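Local structure of surface layer protein (Geobacillus stearothermophilus, 4UJ7) at residues A33-L39 with S73-V79; K57-A61 with E84-T88. The protein probably self-assembles into the crystalline surface layer coating the bacterial cell and binds calcium ions, here in the fragment spanning domains 5 and 6. All coordinates share one frame. Residue numbers count along the deposited sequence, not the author numbering.

Interaction 1 (A33-L39 with S73-V79)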
loop_
_atom_site.group_PDB
_atom_site.type_symbol
_atom_site.label_atom_id
_atom_site.label_comp_id
_atom_site.label_asym_id
_atom_site.label_seq_id
_atom_site.Cartn_x
_atom_site.Cartn_y
_atom_site.Cartn_z
ATOM N N ALA A 33 -1.374 2.799 -9.268
ATOM C CA ALA A 33 -2.119 2.174 -8.171
ATOM C C ALA A 33 -1.360 0.938 -7.691
ATOM O O ALA A 33 -0.567 0.354 -8.435
ATOM C CB ALA A 33 -3.527 1.817 -8.634
ATOM N N THR A 34 -1.565 0.547 -6.439
ATOM C CA THR A 34 -0.887 -0.643 -5.916
ATOM C C THR A 34 -1.880 -1.663 -5.388
ATOM O O THR A 34 -3.028 -1.322 -5.042
ATOM C CB THR A 34 0.145 -0.330 -4.805
ATOM O OG1 THR A 34 -0.526 0.065 -3.599
ATOM C CG2 THR A 34 1.089 0.805 -5.227
ATOM N N PHE A 35 -1.440 -2.916 -5.336
ATOM C CA PHE A 35 -2.162 -3.959 -4.616
ATOM C C PHE A 35 -1.183 -4.979 -4.061
ATOM O O PHE A 35 -0.008 -4.980 -4.436
ATOM C CB PHE A 35 -3.270 -4.603 -5.476
ATOM C CG PHE A 35 -2.772 -5.375 -6.680
ATOM C CD1 PHE A 35 -2.453 -6.725 -6.577
ATOM C CD2 PHE A 35 -2.680 -4.765 -7.927
ATOM C CE1 PHE A 35 -2.028 -7.449 -7.683
ATOM C CE2 PHE A 35 -2.243 -5.487 -9.047
ATOM C CZ PHE A 35 -1.916 -6.831 -8.921
ATOM N N LYS A 36 -1.655 -5.836 -3.167
ATOM C CA LYS A 36 -0.799 -6.782 -2.479
ATOM C C LYS A 36 -1.037 -8.209 -2.876
ATOM O O LYS A 36 -2.178 -8.623 -3.074
ATOM C CB LYS A 36 -0.949 -6.645 -0.972
ATOM C CG LYS A 36 -0.255 -5.397 -0.450
ATOM C CD LYS A 36 -0.520 -5.219 1.027
ATOM C CE LYS A 36 0.293 -4.050 1.550
ATOM N NZ LYS A 36 -0.177 -3.724 2.918
ATOM N N VAL A 37 0.064 -8.931 -2.992
ATOM C CA VAL A 37 0.057 -10.362 -3.267
ATOM C C VAL A 37 0.560 -11.074 -2.022
ATOM O O VAL A 37 1.539 -10.641 -1.404
ATOM C CB VAL A 37 1.002 -10.676 -4.458
ATOM C CG1 VAL A 37 1.415 -12.147 -4.476
ATOM C CG2 VAL A 37 0.340 -10.245 -5.749
ATOM N N THR A 38 -0.102 -12.174 -1.666
ATOM C CA THR A 38 0.398 -13.063 -0.605
ATOM C C THR A 38 0.343 -14.513 -1.077
ATOM O O THR A 38 -0.718 -15.025 -1.407
ATOM C CB THR A 38 -0.371 -12.941 0.728
ATOM O OG1 THR A 38 -0.490 -11.569 1.121
ATOM C CG2 THR A 38 0.374 -13.688 1.835
ATOM N N LEU A 39 1.504 -15.157 -1.111
ATOM C CA LEU A 39 1.602 -16.551 -1.561
ATOM C C LEU A 39 1.218 -17.470 -0.428
ATOM O O LEU A 39 1.714 -17.302 0.674
ATOM C CB LEU A 39 3.035 -16.880 -2.017
ATOM C CG LEU A 39 3.635 -16.048 -3.158
ATOM C CD1 LEU A 39 4.989 -16.595 -3.573
ATOM C CD2 LEU A 39 2.720 -15.964 -4.364
ATOM N N SER A 73 7.088 -14.009 0.924
ATOM C CA SER A 73 5.750 -14.560 0.760
ATOM C C SER A 73 4.723 -13.473 0.460
ATOM O O SER A 73 3.597 -13.791 0.096
ATOM C CB SER A 73 5.326 -15.375 1.996
ATOM O OG SER A 73 5.403 -14.583 3.178
ATOM N N GLU A 74 5.101 -12.202 0.617
ATOM C CA GLU A 74 4.229 -11.045 0.372
ATOM C C GLU A 74 4.962 -10.050 -0.530
ATOM O O GLU A 74 6.151 -9.771 -0.308
ATOM C CB GLU A 74 3.928 -10.328 1.696
ATOM C CG GLU A 74 3.015 -11.092 2.653
ATOM C CD GLU A 74 2.995 -10.531 4.067
ATOM O OE1 GLU A 74 4.061 -10.495 4.731
ATOM O OE2 GLU A 74 1.898 -10.155 4.533
ATOM N N TYR A 75 4.243 -9.510 -1.518
ATOM C CA TYR A 75 4.785 -8.508 -2.443
ATOM C C TYR A 75 3.755 -7.431 -2.734
ATOM O O TYR A 75 2.533 -7.675 -2.693
ATOM C CB TYR A 75 5.134 -9.153 -3.787
ATOM C CG TYR A 75 6.183 -10.235 -3.703
ATOM C CD1 TYR A 75 7.549 -9.921 -3.718
ATOM C CD2 TYR A 75 5.806 -11.595 -3.630
ATOM C CE1 TYR A 75 8.510 -10.922 -3.626
ATOM C CE2 TYR A 75 6.770 -12.602 -3.527
ATOM C CZ TYR A 75 8.118 -12.257 -3.555
ATOM O OH TYR A 75 9.059 -13.243 -3.469
ATOM N N THR A 76 4.236 -6.237 -3.066
ATOM C CA THR A 76 3.395 -5.168 -3.567
ATOM C C THR A 76 3.571 -5.028 -5.065
ATOM O O THR A 76 4.717 -4.940 -5.542
ATOM C CB THR A 76 3.722 -3.840 -2.875
ATOM O OG1 THR A 76 3.366 -3.958 -1.495
ATOM C CG2 THR A 76 2.916 -2.706 -3.483
ATOM N N VAL A 77 2.472 -5.050 -5.792
ATOM C CA VAL A 77 2.476 -4.864 -7.255
ATOM C C VAL A 77 2.047 -3.433 -7.549
ATOM O O VAL A 77 1.052 -2.933 -6.998
ATOM C CB VAL A 77 1.529 -5.867 -7.955
ATOM C CG1 VAL A 77 1.443 -5.580 -9.449
ATOM C CG2 VAL A 77 1.956 -7.301 -7.685
ATOM N N THR A 78 2.798 -2.755 -8.420
ATOM C CA THR A 78 2.468 -1.385 -8.850
ATOM C C THR A 78 2.059 -1.374 -10.307
ATOM O O THR A 78 2.766 -1.926 -11.151
ATOM C CB THR A 78 3.672 -0.442 -8.647
ATOM O OG1 THR A 78 3.941 -0.363 -7.248
ATOM C CG2 THR A 78 3.372 0.963 -9.190
ATOM N N VAL A 79 0.915 -0.759 -10.606
ATOM C CA VAL A 79 0.410 -0.635 -11.968
ATOM C C VAL A 79 0.412 0.837 -12.389
ATOM O O VAL A 79 -0.121 1.697 -11.689
ATOM C CB VAL A 79 -1.022 -1.247 -12.111
ATOM C CG1 VAL A 79 -1.579 -1.052 -13.523
ATOM C CG2 VAL A 79 -1.048 -2.717 -11.680
#
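Phe35 adopts the p rotamer (chi1 65°), which swings its ring across to the neighbouring strand: Val77 CB lies 3.9 Å from the ring centroid and 18° off the normal, a CH-pi contact over one face, while Val79 CG2 meets the ring edge, 4.0 Å from Phe35 CE2. Val37, Val77 and Val79 are all t, and Val37 CG2 reaches Val77 CG2 at 3.9 Å. Tyr75 (m) sends its hydroxyl past the pair to the carbonyl of Gly49; Leu39 CD1 approaches the ring edge, 4.4 Å from Tyr75 CE2. These residues form the buried face of two central antiparallel strands in a Big-like, immunoglobulin-type beta sandwich, where Phe35 and Val79 also touch Val25 of the other sheet. The backbone ladder is regular: three hydrogen-bonded pairs, such as Val37 N to Tyr75 O (2.8 Å) and Tyr75 N to Val37 O (2.9 Å), plus a single bond from Leu39 N to Ser73 O (2.8 Å). On the outer face, Thr34 CG2 packs against Thr78 OG1 (3.7 Å) and Thr38 CG2 against Glu74 CG (3.8 Å). Lys36, extended beyond chi1, carries NZ away to the carbonyl of Asp119, a calcium ligand.

Interaction 2 (K57-A61 with E84-T88)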
loop_
_atom_site.group_PDB
_atom_site.type_symbol
_atom_site.label_atom_id
_atom_site.label_comp_id
_atom_site.label_asym_id
_atom_site.label_seq_id
_atom_site.Cartn_x
_atom_site.Cartn_y
_atom_site.Cartn_z
ATOM N N LYS A 57 -0.673 -5.824 -22.173
ATOM C CA LYS A 57 -0.675 -4.689 -23.108
ATOM C C LYS A 57 0.061 -3.474 -22.491
ATOM O O LYS A 57 -0.549 -2.606 -21.837
ATOM C CB LYS A 57 -2.113 -4.326 -23.487
ATOM C CG LYS A 57 -2.398 -4.279 -24.978
ATOM C CD LYS A 57 -3.897 -4.206 -25.241
ATOM C CE LYS A 57 -4.259 -4.716 -26.632
ATOM N NZ LYS A 57 -4.119 -6.199 -26.743
ATOM N N THR A 58 1.374 -3.412 -22.697
ATOM C CA THR A 58 2.191 -2.363 -22.075
ATOM C C THR A 58 1.879 -0.943 -22.569
ATOM O O THR A 58 2.170 0.035 -21.878
ATOM C CB THR A 58 3.707 -2.644 -22.180
ATOM O OG1 THR A 58 4.056 -2.868 -23.554
ATOM C CG2 THR A 58 4.105 -3.860 -21.352
ATOM N N GLU A 59 1.285 -0.823 -23.756
ATOM C CA GLU A 59 0.864 0.493 -24.239
ATOM C C GLU A 59 -0.303 1.053 -23.415
ATOM O O GLU A 59 -0.510 2.266 -23.388
ATOM C CB GLU A 59 0.540 0.488 -25.743
ATOM C CG GLU A 59 -0.799 -0.128 -26.124
ATOM C CD GLU A 59 -0.702 -1.609 -26.441
ATOM O OE1 GLU A 59 0.213 -2.284 -25.919
ATOM O OE2 GLU A 59 -1.546 -2.104 -27.218
ATOM N N THR A 60 -1.037 0.161 -22.736
ATOM C CA THR A 60 -2.157 0.529 -21.862
ATOM C C THR A 60 -1.696 0.735 -20.417
ATOM O O THR A 60 -1.984 1.770 -19.823
ATOM C CB THR A 60 -3.291 -0.516 -21.926
ATOM O OG1 THR A 60 -3.771 -0.604 -23.277
ATOM C CG2 THR A 60 -4.457 -0.121 -21.006
ATOM N N ALA A 61 -0.974 -0.249 -19.878
ATOM C CA ALA A 61 -0.473 -0.181 -18.499
ATOM C C ALA A 61 0.830 -0.945 -18.369
ATOM O O ALA A 61 1.004 -1.985 -18.988
ATOM C CB ALA A 61 -1.490 -0.764 -17.511
ATOM N N GLU A 84 -5.520 5.170 -22.075
ATOM C CA GLU A 84 -6.872 4.647 -21.892
ATOM C C GLU A 84 -7.054 3.305 -22.594
ATOM O O GLU A 84 -6.617 3.118 -23.731
ATOM C CB GLU A 84 -7.927 5.654 -22.362
ATOM C CG GLU A 84 -7.907 6.958 -21.581
ATOM C CD GLU A 84 -8.943 7.951 -22.077
ATOM O OE1 GLU A 84 -10.090 7.531 -22.340
ATOM O OE2 GLU A 84 -8.604 9.149 -22.205
ATOM N N GLY A 85 -7.688 2.372 -21.896
ATOM C CA GLY A 85 -7.891 1.020 -22.387
ATOM C C GLY A 85 -8.022 0.028 -21.251
ATOM O O GLY A 85 -7.906 0.395 -20.082
ATOM N N SER A 86 -8.282 -1.223 -21.607
ATOM C CA SER A 86 -8.352 -2.314 -20.652
ATOM C C SER A 86 -7.311 -3.369 -20.968
ATOM O O SER A 86 -6.974 -3.594 -22.138
ATOM C CB SER A 86 -9.744 -2.943 -20.661
ATOM O OG SER A 86 -10.702 -2.019 -20.184
ATOM N N THR A 87 -6.793 -4.014 -19.923
ATOM C CA THR A 87 -5.858 -5.124 -20.083
ATOM C C THR A 87 -5.851 -6.005 -18.832
ATOM O O THR A 87 -6.779 -5.943 -18.031
ATOM C CB THR A 87 -4.432 -4.655 -20.494
ATOM O OG1 THR A 87 -3.656 -5.789 -20.898
ATOM C CG2 THR A 87 -3.721 -3.910 -19.362
ATOM N N THR A 88 -4.835 -6.849 -18.684
ATOM C CA THR A 88 -4.717 -7.719 -17.517
ATOM C C THR A 88 -3.253 -7.748 -17.050
ATOM O O THR A 88 -2.337 -7.615 -17.884
ATOM C CB THR A 88 -5.256 -9.152 -17.791
ATOM O OG1 THR A 88 -4.375 -9.860 -18.658
ATOM C CG2 THR A 88 -6.645 -9.117 -18.459
HETATM O O HOH W 1 -4.501 1.828 -24.685
#
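Residues 58-60 have helical phi/psi, and the amides of Thr60 and Ala61 both donate to Lys57 O, 3.0 Å from Thr60 N and 3.1 Å from Ala61 N, closing a compact turn. Opposite it, strand 85-88 opens with Gly85 at phi/psi 153/176, angles at which a CB would jam against the preceding carbonyl; it would also lie tight against Thr60 OG1. Thr60 (m) lays its methyl on the glycine, CG2 to Gly85 C 3.6 Å, and a water joins Thr60 OG1 (2.9 Å) to Glu84 O (2.7 Å). Thr87 (t) presents CG2 to Ala61 CB at 4.3 Å and OG1 to Lys57 CB at 3.4 Å. Lys57 N to Thr87 OG1 is 3.2 Å, but the angle is poor, so the direct contact is van der Waals. Val102 touches both Ala61 and Thr87. A turn passing from edge strand 52-55 to edge strand 61-65 of the other sheet is the kind of crossover connection that closes the end of an immunoglobulin-like beta sandwich.

Both contacts belong to the first of the two Big-like domains, with centres 18 Å apart. Interaction 1 joins the two inner strands of the antiparallel sheet ordered 15-20, 32-41, 74-81, 61-65; interaction 2 sets a loop against strand 85-93 of the facing sheet. Their segments alternate along the chain: 33-39, 57-61, 73-79, 84-88. Because 52-55 and 61-65 lie in different sheets, the chain changes sheet through 57-61, and strand 74-81 is followed directly by 85-93. The two contacts touch inside the sandwich, where Val79 CG1 packs on Ala61 CB at 4.0 Å. Interaction 1 also faces the calcium-binding second domain through Lys36, whereas interaction 2 lies away from the metal sites.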